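Uncharacterized protein lp_2664 (Lactobacillus plantarum WCFS1, PDB 2PJQ) is of unknown function but is an all-helical HD-domain protein, probably related to the metal-dependent phosphohydrolases. Local coordinates at residues Arg32-Arg37 with Asp126-Asp131; Arg40-Leu45 with Asn54-Ala59; Ile136-Ala141 with Thr203-Glu208. One frame throughout, in Å; residues are numbered along the deposited sequence.

Contact 1 of 3, residues Arg32-Arg37 with Asp126-Asp131; sequences RDHLQR and DADRLD
Asp131 presents its carboxylate to two side chains of helix 32-49, His34 and Arg37, which lie one turn apart. Arg37 NE bonds to Asp131 OD1 at 2.8 Å, forming a salt bridge in which the acceptor lies in the guanidinium plane and is met on the syn side of the carboxylate. The two flat groups are nearly coplanar, 25° apart, and a weak second bond runs from the same Arg37 NE to Asp131 OD2. His34 ND1 gives its hydrogen to Asp131 OD2 over 3.2 Å, with an N-H...O angle of 160°. That oxygen lies near the imidazole plane and is approached on its anti side, so Arg37 takes OD1 on its syn side and His34 takes OD2 on its anti side. His34 reaches across because its CG stands anti to the backbone N (chi1 166°).

The carboxylate thus helps to fix the rotation of the ring and to set where NE2 points. NE2 has a weak hydrogen bond to Asp64 OD2; Asp128 OD1 approaches it obliquely at 3.8 Å, without a hydrogen bond. Further out, Asp33 O lies 3.6 Å above one face of the Arg37 guanidinium, and Arg140 NH1 bonds to Asp131 O. Arginine suits this place because Asp131 is buried, and its charge probably needs a counter-ion there.

His34, His63, Asp64 and Asp128 converge in a way consistent with the H...HD...D metal site of HD domains, although no metal is bound to them here; in such a site Asp131 would be a second-shell residue orienting the histidine.

Contact 2 of 3, residues Arg40-Leu45 with Asn54-Ala59; sequences RLARRL and NLTLAA
Thr56 OG1 is hydrogen-bonded to the backbone O of Asn52, one turn earlier, while the other branch of the same side chain, CG2, faces Ala42 CB at 4.1 Å. The branching of threonine suits the position: its hydroxyl is satisfied by the turn that leads into its helix, and its methyl is left for the neighbouring one. CG2 stands anti to the backbone N, whereas OG1 lies beside that N (chi1 -61°), on the side from which a carbonyl of the preceding turn can be met.

Leu57 has more surface buried here than any other residue. Its CD2 packs against Ala42 CB at 3.6 Å and also approaches the backbone N of Arg43 at 3.8 Å, so this branch settles beside the backbone of helix 32-49. The other branch, CD1, comes over one face of the Arg43 guanidinium, displaced toward its rim near NH2. Arg43 starts straight, with CG anti to the backbone N, and then bends at chi3 (-69°), which brings the flat group across the leucine. The small side chain of Ala42 leaves room for Leu57 between local axes 9.4 Å apart, which run nearly antiparallel, at 157°, as expected of a helical hairpin joined by a short turn. On the side of helix 119-130, Val123 and Glu120 cover Thr56.

No hydrogen bond crosses between 40-45 and 54-59. Cohesion therefore rests on van der Waals contact and burial of methyl groups, with the partly exposed Arg43 lending a guanidinium face as cover for Leu57; its N-H groups, lying in the guanidinium plane, are probably directed past the methyl.

Contact 3 of 3, residues Ile136-Ala141 with Thr203-Glu208; sequences IGIARA and TAVMHE
Ile138 and Met206 carry this helix-to-helix packing, which sets the C-terminal helix 204-219 against helix 134-148 of the all-helical fold. Val205 adds a smaller share. Ile138 points at the other helix, and its longer branch does the touching: CG1 lies anti to the carbonyl carbon (chi1 -64°), and the extended chi2 (172°) carries CD1 on toward the other helix. Its CG1 meets Met206 CG at 4.2 Å as the two side chains run alongside one another, pointing opposite ways.

Met206, modelled as selenomethionine, is unbranched and flexible. It runs back toward the N-terminal end of its helix and then bends at chi3, sending its terminal CE toward Gly137. Since Gly137 has no side chain, CE can lie 4.7 Å from Gly137 CA. Phe179 and Leu183 of helix 175-183 also touch Met206, and Phe179 touches Ile138, so a third helix helps to enclose these apolar groups.

The same patch extends into the dimer. Phe209 of the second subunit packs on Ile138, and Gln212 of the second subunit packs on Val205. Beta-branched Ile138 and Val205 give compact apolar surface, the unbranched Met206 fills the side over Gly137, and no hydrogen bond crosses between the two segments.

Val205 offers CG1 to Ile138 CD1 at 4.1 Å, and the same CD1 methyl rests against the helix backbone, 3.8 Å from Val205 O and 3.9 Å from Met206 CA.

All three contacts are buried, but their depth differs: contact 1 lies about 7 Å from the chain centre, contacts 2 and 3 about 13 and 15 Å, measured between centres. Contacts 1 and 2 share helix 32-49, and contact 2 is nested inside the chain loop that contact 1 closes; Ala127 and Asp126 pack against Leu41, Ala42 and Leu45 between them. Contact 3 follows in sequence and joins contact 1 through Arg140, whose NH1 forms a salt bridge with Asp131 OD2. Charged bonds thus gather at the probable metal site, whereas the outer pair hold helices together mainly by apolar packing, edged in contact 2 by the guanidinium of Arg43. The second subunit touches all three.

Contact 1 of 3, residues Arg32-Arg37 with Asp126-Asp131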
loop_
_atom_site.group_PDB
_atom_site.type_symbol
_atom_site.label_atom_id
_atom_site.label_comp_id
_atom_site.label_asym_id
_atom_site.label_seq_id
_atom_site.Cartn_x
_atom_site.Cartn_y
_atom_site.Cartn_z
ATOM N N ARG B 32 5.407 -8.143 -13.409
ATOM C CA ARG B 32 4.725 -9.028 -14.337
ATOM C C ARG B 32 3.201 -9.162 -14.257
ATOM O O ARG B 32 2.561 -9.296 -15.295
ATOM C CB ARG B 32 5.419 -10.397 -14.307
ATOM C CG ARG B 32 6.789 -10.353 -15.012
ATOM C CD ARG B 32 7.844 -11.229 -14.340
ATOM N NE ARG B 32 8.386 -12.284 -15.202
ATOM C CZ ARG B 32 7.664 -13.261 -15.760
ATOM N NH1 ARG B 32 6.342 -13.338 -15.571
ATOM N NH2 ARG B 32 8.277 -14.182 -16.492
ATOM N N ASP B 33 2.605 -9.119 -13.065
ATOM C CA ASP B 33 1.142 -9.224 -12.971
ATOM C C ASP B 33 0.486 -7.993 -13.616
ATOM O O ASP B 33 -0.415 -8.121 -14.462
ATOM C CB ASP B 33 0.713 -9.363 -11.507
ATOM C CG ASP B 33 1.152 -10.692 -10.892
ATOM O OD1 ASP B 33 0.688 -11.738 -11.376
ATOM O OD2 ASP B 33 1.958 -10.698 -9.928
ATOM N N HIS B 34 0.950 -6.811 -13.207
ATOM C CA HIS B 34 0.477 -5.530 -13.745
ATOM C C HIS B 34 0.521 -5.638 -15.264
ATOM O O HIS B 34 -0.498 -5.537 -15.936
ATOM C CB HIS B 34 1.403 -4.398 -13.277
ATOM C CG HIS B 34 1.228 -3.093 -14.013
ATOM N ND1 HIS B 34 0.088 -2.322 -13.918
ATOM C CD2 HIS B 34 2.090 -2.391 -14.792
ATOM C CE1 HIS B 34 0.261 -1.205 -14.601
ATOM N NE2 HIS B 34 1.468 -1.221 -15.138
ATOM N N LEU B 35 1.719 -5.876 -15.782
ATOM C CA LEU B 35 1.950 -6.021 -17.216
ATOM C C LEU B 35 1.004 -6.982 -17.916
ATOM O O LEU B 35 0.551 -6.711 -19.024
ATOM C CB LEU B 35 3.382 -6.478 -17.460
ATOM C CG LEU B 35 4.413 -5.437 -17.055
ATOM C CD1 LEU B 35 5.811 -6.040 -17.184
ATOM C CD2 LEU B 35 4.237 -4.183 -17.918
ATOM N N GLN B 36 0.720 -8.106 -17.268
ATOM C CA GLN B 36 -0.164 -9.107 -17.846
ATOM C C GLN B 36 -1.599 -8.652 -17.794
ATOM O O GLN B 36 -2.344 -8.873 -18.745
ATOM C CB GLN B 36 -0.038 -10.446 -17.119
ATOM C CG GLN B 36 1.337 -11.043 -17.169
ATOM C CD GLN B 36 1.296 -12.552 -17.169
ATOM O OE1 GLN B 36 0.834 -13.165 -18.134
ATOM N NE2 GLN B 36 1.772 -13.167 -16.083
ATOM N N ARG B 37 -1.995 -8.035 -16.679
ATOM C CA ARG B 37 -3.364 -7.543 -16.556
ATOM C C ARG B 37 -3.642 -6.483 -17.631
ATOM O O ARG B 37 -4.670 -6.525 -18.323
ATOM C CB ARG B 37 -3.600 -6.925 -15.185
ATOM C CG ARG B 37 -4.055 -7.895 -14.120
ATOM C CD ARG B 37 -4.596 -7.118 -12.949
ATOM N NE ARG B 37 -3.576 -6.266 -12.365
ATOM C CZ ARG B 37 -2.557 -6.739 -11.667
ATOM N NH1 ARG B 37 -2.460 -8.046 -11.485
ATOM N NH2 ARG B 37 -1.641 -5.915 -11.162
ATOM N N ASP B 126 -6.320 3.561 -21.812
ATOM C CA ASP B 126 -7.483 3.059 -21.091
ATOM C C ASP B 126 -7.154 1.772 -20.359
ATOM O O ASP B 126 -7.636 1.523 -19.261
ATOM C CB ASP B 126 -8.635 2.816 -22.054
ATOM C CG ASP B 126 -9.309 4.097 -22.474
ATOM O OD1 ASP B 126 -9.078 5.132 -21.805
ATOM O OD2 ASP B 126 -10.079 4.067 -23.456
ATOM N N ALA B 127 -6.323 0.944 -20.970
ATOM C CA ALA B 127 -5.948 -0.309 -20.349
ATOM C C ALA B 127 -5.089 -0.046 -19.119
ATOM O O ALA B 127 -5.327 -0.606 -18.044
ATOM C CB ALA B 127 -5.191 -1.162 -21.336
ATOM N N ASP B 128 -4.098 0.825 -19.276
ATOM C CA ASP B 128 -3.197 1.128 -18.178
ATOM C C ASP B 128 -3.923 1.750 -16.988
ATOM O O ASP B 128 -3.725 1.334 -15.849
ATOM C CB ASP B 128 -2.085 2.058 -18.654
ATOM C CG ASP B 128 -0.828 1.912 -17.833
ATOM O OD1 ASP B 128 -0.211 0.828 -17.903
ATOM O OD2 ASP B 128 -0.456 2.865 -17.117
ATOM N N ARG B 129 -4.757 2.749 -17.246
ATOM C CA ARG B 129 -5.488 3.404 -16.166
ATOM C C ARG B 129 -6.484 2.458 -15.541
ATOM O O ARG B 129 -6.662 2.448 -14.323
ATOM C CB ARG B 129 -6.204 4.652 -16.682
ATOM C CG ARG B 129 -5.239 5.787 -16.974
ATOM C CD ARG B 129 -5.865 6.918 -17.764
ATOM N NE ARG B 129 -4.842 7.888 -18.130
ATOM C CZ ARG B 129 -5.074 9.024 -18.779
ATOM N NH1 ARG B 129 -6.312 9.351 -19.143
ATOM N NH2 ARG B 129 -4.059 9.834 -19.067
ATOM N N LEU B 130 -7.118 1.647 -16.379
ATOM C CA LEU B 130 -8.108 0.692 -15.897
ATOM C C LEU B 130 -7.576 -0.202 -14.791
ATOM O O LEU B 130 -8.348 -0.774 -14.039
ATOM C CB LEU B 130 -8.621 -0.163 -17.053
ATOM C CG LEU B 130 -9.882 0.399 -17.693
ATOM C CD1 LEU B 130 -10.305 -0.506 -18.797
ATOM C CD2 LEU B 130 -10.994 0.501 -16.649
ATOM N N ASP B 131 -6.249 -0.306 -14.707
ATOM C CA ASP B 131 -5.577 -1.114 -13.700
ATOM C C ASP B 131 -5.013 -0.248 -12.583
ATOM O O ASP B 131 -4.218 -0.718 -11.774
ATOM C CB ASP B 131 -4.434 -1.899 -14.325
ATOM C CG ASP B 131 -4.033 -3.098 -13.484
ATOM O OD1 ASP B 131 -4.885 -4.009 -13.304
ATOM O OD2 ASP B 131 -2.880 -3.138 -12.990
#

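Contact 2 of 3, residues Arg40-Leu45 with Asn54-Ala59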
loop_
_atom_site.group_PDB
_atom_site.type_symbol
_atom_site.label_atom_id
_atom_site.label_comp_id
_atom_site.label_asym_id
_atom_site.label_seq_id
_atom_site.Cartn_x
_atom_site.Cartn_y
_atom_site.Cartn_z
ATOM N N ARG B 40 -3.744 -8.260 -21.155
ATOM C CA ARG B 40 -5.036 -8.905 -21.326
ATOM C C ARG B 40 -6.194 -7.913 -21.489
ATOM O O ARG B 40 -7.176 -8.209 -22.163
ATOM C CB ARG B 40 -5.259 -9.857 -20.151
ATOM C CG ARG B 40 -6.661 -9.916 -19.581
ATOM C CD ARG B 40 -6.656 -10.867 -18.393
ATOM N NE ARG B 40 -5.619 -10.509 -17.428
ATOM C CZ ARG B 40 -5.315 -11.217 -16.344
ATOM N NH1 ARG B 40 -5.972 -12.341 -16.067
ATOM N NH2 ARG B 40 -4.348 -10.803 -15.535
ATOM N N LEU B 41 -6.069 -6.736 -20.879
ATOM C CA LEU B 41 -7.091 -5.683 -20.987
ATOM C C LEU B 41 -6.975 -4.991 -22.347
ATOM O O LEU B 41 -7.980 -4.711 -23.003
ATOM C CB LEU B 41 -6.905 -4.629 -19.886
ATOM C CG LEU B 41 -7.419 -4.859 -18.463
ATOM C CD1 LEU B 41 -6.727 -3.884 -17.525
ATOM C CD2 LEU B 41 -8.932 -4.673 -18.411
ATOM N N ALA B 42 -5.737 -4.711 -22.754
ATOM C CA ALA B 42 -5.465 -4.052 -24.021
ATOM C C ALA B 42 -6.052 -4.873 -25.145
ATOM O O ALA B 42 -6.688 -4.339 -26.052
ATOM C CB ALA B 42 -3.965 -3.904 -24.219
ATOM N N ARG B 43 -5.845 -6.185 -25.070
ATOM C CA ARG B 43 -6.322 -7.090 -26.101
ATOM C C ARG B 43 -7.836 -7.071 -26.231
ATOM O O ARG B 43 -8.354 -6.959 -27.330
ATOM C CB ARG B 43 -5.811 -8.501 -25.825
ATOM C CG ARG B 43 -6.102 -9.512 -26.930
ATOM C CD ARG B 43 -5.700 -10.917 -26.472
ATOM N NE ARG B 43 -4.255 -11.061 -26.339
ATOM C CZ ARG B 43 -3.433 -11.212 -27.374
ATOM N NH1 ARG B 43 -3.927 -11.247 -28.608
ATOM N NH2 ARG B 43 -2.117 -11.309 -27.185
ATOM N N ARG B 44 -8.563 -7.162 -25.130
ATOM C CA ARG B 44 -10.010 -7.130 -25.261
ATOM C C ARG B 44 -10.467 -5.793 -25.852
ATOM O O ARG B 44 -11.232 -5.753 -26.818
ATOM C CB ARG B 44 -10.708 -7.340 -23.917
ATOM C CG ARG B 44 -12.211 -7.288 -24.089
ATOM C CD ARG B 44 -12.977 -7.053 -22.820
ATOM N NE ARG B 44 -14.342 -6.670 -23.165
ATOM C CZ ARG B 44 -15.275 -6.304 -22.289
ATOM N NH1 ARG B 44 -15.008 -6.268 -20.990
ATOM N NH2 ARG B 44 -16.482 -5.961 -22.716
ATOM N N LEU B 45 -9.987 -4.704 -25.258
ATOM C CA LEU B 45 -10.334 -3.352 -25.690
ATOM C C LEU B 45 -9.980 -3.083 -27.146
ATOM O O LEU B 45 -10.760 -2.473 -27.869
ATOM C CB LEU B 45 -9.630 -2.322 -24.793
ATOM C CG LEU B 45 -10.411 -1.412 -23.826
ATOM C CD1 LEU B 45 -11.538 -2.149 -23.092
ATOM C CD2 LEU B 45 -9.406 -0.837 -22.830
ATOM N N ASN B 54 -1.213 -5.859 -32.671
ATOM C CA ASN B 54 0.233 -5.842 -32.413
ATOM C C ASN B 54 0.899 -4.519 -32.050
ATOM O O ASN B 54 1.884 -4.518 -31.324
ATOM C CB ASN B 54 0.980 -6.454 -33.593
ATOM C CG ASN B 54 0.661 -7.913 -33.772
ATOM O OD1 ASN B 54 -0.309 -8.420 -33.195
ATOM N ND2 ASN B 54 1.461 -8.603 -34.581
ATOM N N LEU B 55 0.404 -3.400 -32.556
ATOM C CA LEU B 55 1.014 -2.127 -32.206
ATOM C C LEU B 55 0.592 -1.863 -30.771
ATOM O O LEU B 55 1.407 -1.467 -29.932
ATOM C CB LEU B 55 0.477 -1.001 -33.092
ATOM C CG LEU B 55 1.196 0.353 -33.193
ATOM C CD1 LEU B 55 0.201 1.397 -33.679
ATOM C CD2 LEU B 55 1.775 0.783 -31.866
ATOM N N THR B 56 -0.700 -2.083 -30.509
ATOM C CA THR B 56 -1.302 -1.860 -29.198
ATOM C C THR B 56 -0.579 -2.581 -28.069
ATOM O O THR B 56 -0.067 -1.950 -27.149
ATOM C CB THR B 56 -2.791 -2.312 -29.181
ATOM O OG1 THR B 56 -3.535 -1.551 -30.134
ATOM C CG2 THR B 56 -3.420 -2.077 -27.821
ATOM N N LEU B 57 -0.536 -3.906 -28.136
ATOM C CA LEU B 57 0.095 -4.673 -27.074
ATOM C C LEU B 57 1.539 -4.268 -26.939
ATOM O O LEU B 57 2.035 -4.107 -25.824
ATOM C CB LEU B 57 -0.003 -6.173 -27.344
ATOM C CG LEU B 57 -1.412 -6.654 -27.653
ATOM C CD1 LEU B 57 -1.415 -8.160 -27.768
ATOM C CD2 LEU B 57 -2.362 -6.183 -26.560
ATOM N N ALA B 58 2.205 -4.109 -28.080
ATOM C CA ALA B 58 3.606 -3.719 -28.102
ATOM C C ALA B 58 3.751 -2.488 -27.221
ATOM O O ALA B 58 4.500 -2.507 -26.237
ATOM C CB ALA B 58 4.037 -3.417 -29.513
ATOM N N ALA B 59 3.004 -1.433 -27.546
ATOM C CA ALA B 59 3.067 -0.208 -26.765
ATOM C C ALA B 59 2.581 -0.471 -25.359
ATOM O O ALA B 59 3.003 0.198 -24.424
ATOM C CB ALA B 59 2.230 0.898 -27.414
#

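Contact 3 of 3, residues Ile136-Ala141 with Thr203-Glu208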
loop_
_atom_site.group_PDB
_atom_site.type_symbol
_atom_site.label_atom_id
_atom_site.label_comp_id
_atom_site.label_asym_id
_atom_site.label_seq_id
_atom_site.Cartn_x
_atom_site.Cartn_y
_atom_site.Cartn_z
ATOM N N ILE B 136 -7.738 -2.952 -7.018
ATOM C CA ILE B 136 -6.371 -3.114 -7.477
ATOM C C ILE B 136 -5.615 -1.790 -7.479
ATOM O O ILE B 136 -4.464 -1.724 -7.045
ATOM C CB ILE B 136 -6.335 -3.754 -8.853
ATOM C CG1 ILE B 136 -6.488 -5.277 -8.690
ATOM C CG2 ILE B 136 -5.059 -3.361 -9.568
ATOM C CD1 ILE B 136 -6.544 -6.073 -9.990
ATOM N N GLY B 137 -6.263 -0.735 -7.957
ATOM C CA GLY B 137 -5.635 0.574 -7.945
ATOM C C GLY B 137 -5.312 0.959 -6.510
ATOM O O GLY B 137 -4.212 1.407 -6.216
ATOM N N ILE B 138 -6.268 0.794 -5.602
ATOM C CA ILE B 138 -6.016 1.115 -4.197
ATOM C C ILE B 138 -4.722 0.425 -3.751
ATOM O O ILE B 138 -3.771 1.072 -3.304
ATOM C CB ILE B 138 -7.149 0.611 -3.292
ATOM C CG1 ILE B 138 -8.454 1.346 -3.629
ATOM C CG2 ILE B 138 -6.754 0.788 -1.833
ATOM C CD1 ILE B 138 -9.679 0.787 -2.927
ATOM N N ALA B 139 -4.696 -0.897 -3.893
ATOM C CA ALA B 139 -3.532 -1.685 -3.514
ATOM C C ALA B 139 -2.254 -1.129 -4.109
ATOM O O ALA B 139 -1.337 -0.748 -3.371
ATOM C CB ALA B 139 -3.714 -3.121 -3.945
ATOM N N ARG B 140 -2.203 -1.080 -5.438
ATOM C CA ARG B 140 -1.028 -0.587 -6.145
ATOM C C ARG B 140 -0.639 0.833 -5.775
ATOM O O ARG B 140 0.542 1.160 -5.674
ATOM C CB ARG B 140 -1.244 -0.644 -7.645
ATOM C CG ARG B 140 -1.353 -2.025 -8.216
ATOM C CD ARG B 140 -1.503 -1.850 -9.689
ATOM N NE ARG B 140 -0.350 -1.103 -10.150
ATOM C CZ ARG B 140 -0.342 -0.287 -11.189
ATOM N NH1 ARG B 140 -1.451 -0.100 -11.899
ATOM N NH2 ARG B 140 0.784 0.347 -11.503
ATOM N N ALA B 141 -1.641 1.681 -5.604
ATOM C CA ALA B 141 -1.420 3.062 -5.231
ATOM C C ALA B 141 -0.594 3.092 -3.951
ATOM O O ALA B 141 0.555 3.510 -3.962
ATOM C CB ALA B 141 -2.746 3.757 -5.011
ATOM N N THR B 203 -14.986 2.616 -9.251
ATOM C CA THR B 203 -14.815 3.901 -8.579
ATOM C C THR B 203 -15.438 3.880 -7.182
ATOM O O THR B 203 -14.924 4.489 -6.243
ATOM C CB THR B 203 -15.468 5.026 -9.407
ATOM O OG1 THR B 203 -15.062 4.886 -10.766
ATOM C CG2 THR B 203 -15.026 6.417 -8.921
ATOM N N ALA B 204 -16.548 3.167 -7.055
ATOM C CA ALA B 204 -17.259 3.081 -5.798
ATOM C C ALA B 204 -16.366 2.611 -4.656
ATOM O O ALA B 204 -16.492 3.073 -3.523
ATOM C CB ALA B 204 -18.439 2.157 -5.956
ATOM N N VAL B 205 -15.462 1.692 -4.969
ATOM C CA VAL B 205 -14.536 1.115 -3.995
ATOM C C VAL B 205 -13.472 2.100 -3.553
ATOM O O VAL B 205 -13.130 2.185 -2.387
ATOM C CB VAL B 205 -13.804 -0.097 -4.598
ATOM C CG1 VAL B 205 -13.284 -0.984 -3.477
ATOM C CG2 VAL B 205 -14.738 -0.859 -5.558
HETATM N N MSE B 206 -12.921 2.824 -4.512
HETATM C CA MSE B 206 -11.899 3.791 -4.203
HETATM C C MSE B 206 -12.520 4.846 -3.314
HETATM O O MSE B 206 -11.910 5.248 -2.322
HETATM C CB MSE B 206 -11.355 4.423 -5.480
HETATM C CG MSE B 206 -10.696 3.456 -6.447
HETATM SE SE MSE B 206 -9.999 4.412 -7.993
HETATM C CE MSE B 206 -8.147 4.524 -7.478
ATOM N N HIS B 207 -13.733 5.288 -3.657
ATOM C CA HIS B 207 -14.420 6.298 -2.843
ATOM C C HIS B 207 -14.739 5.816 -1.430
ATOM O O HIS B 207 -14.672 6.595 -0.490
ATOM C CB HIS B 207 -15.703 6.798 -3.515
ATOM C CG HIS B 207 -15.482 7.958 -4.429
ATOM N ND1 HIS B 207 -15.306 7.809 -5.788
ATOM C CD2 HIS B 207 -15.315 9.275 -4.170
ATOM C CE1 HIS B 207 -15.032 8.985 -6.326
ATOM N NE2 HIS B 207 -15.029 9.892 -5.366
ATOM N N GLU B 208 -15.093 4.544 -1.275
ATOM C CA GLU B 208 -15.359 4.003 0.055
ATOM C C GLU B 208 -14.060 3.972 0.870
ATOM O O GLU B 208 -14.069 4.132 2.097
ATOM C CB GLU B 208 -15.944 2.590 -0.044
ATOM C CG GLU B 208 -17.473 2.576 -0.139
ATOM C CD GLU B 208 -17.996 1.377 -0.909
ATOM O OE1 GLU B 208 -17.725 0.235 -0.473
ATOM O OE2 GLU B 208 -18.673 1.581 -1.951
#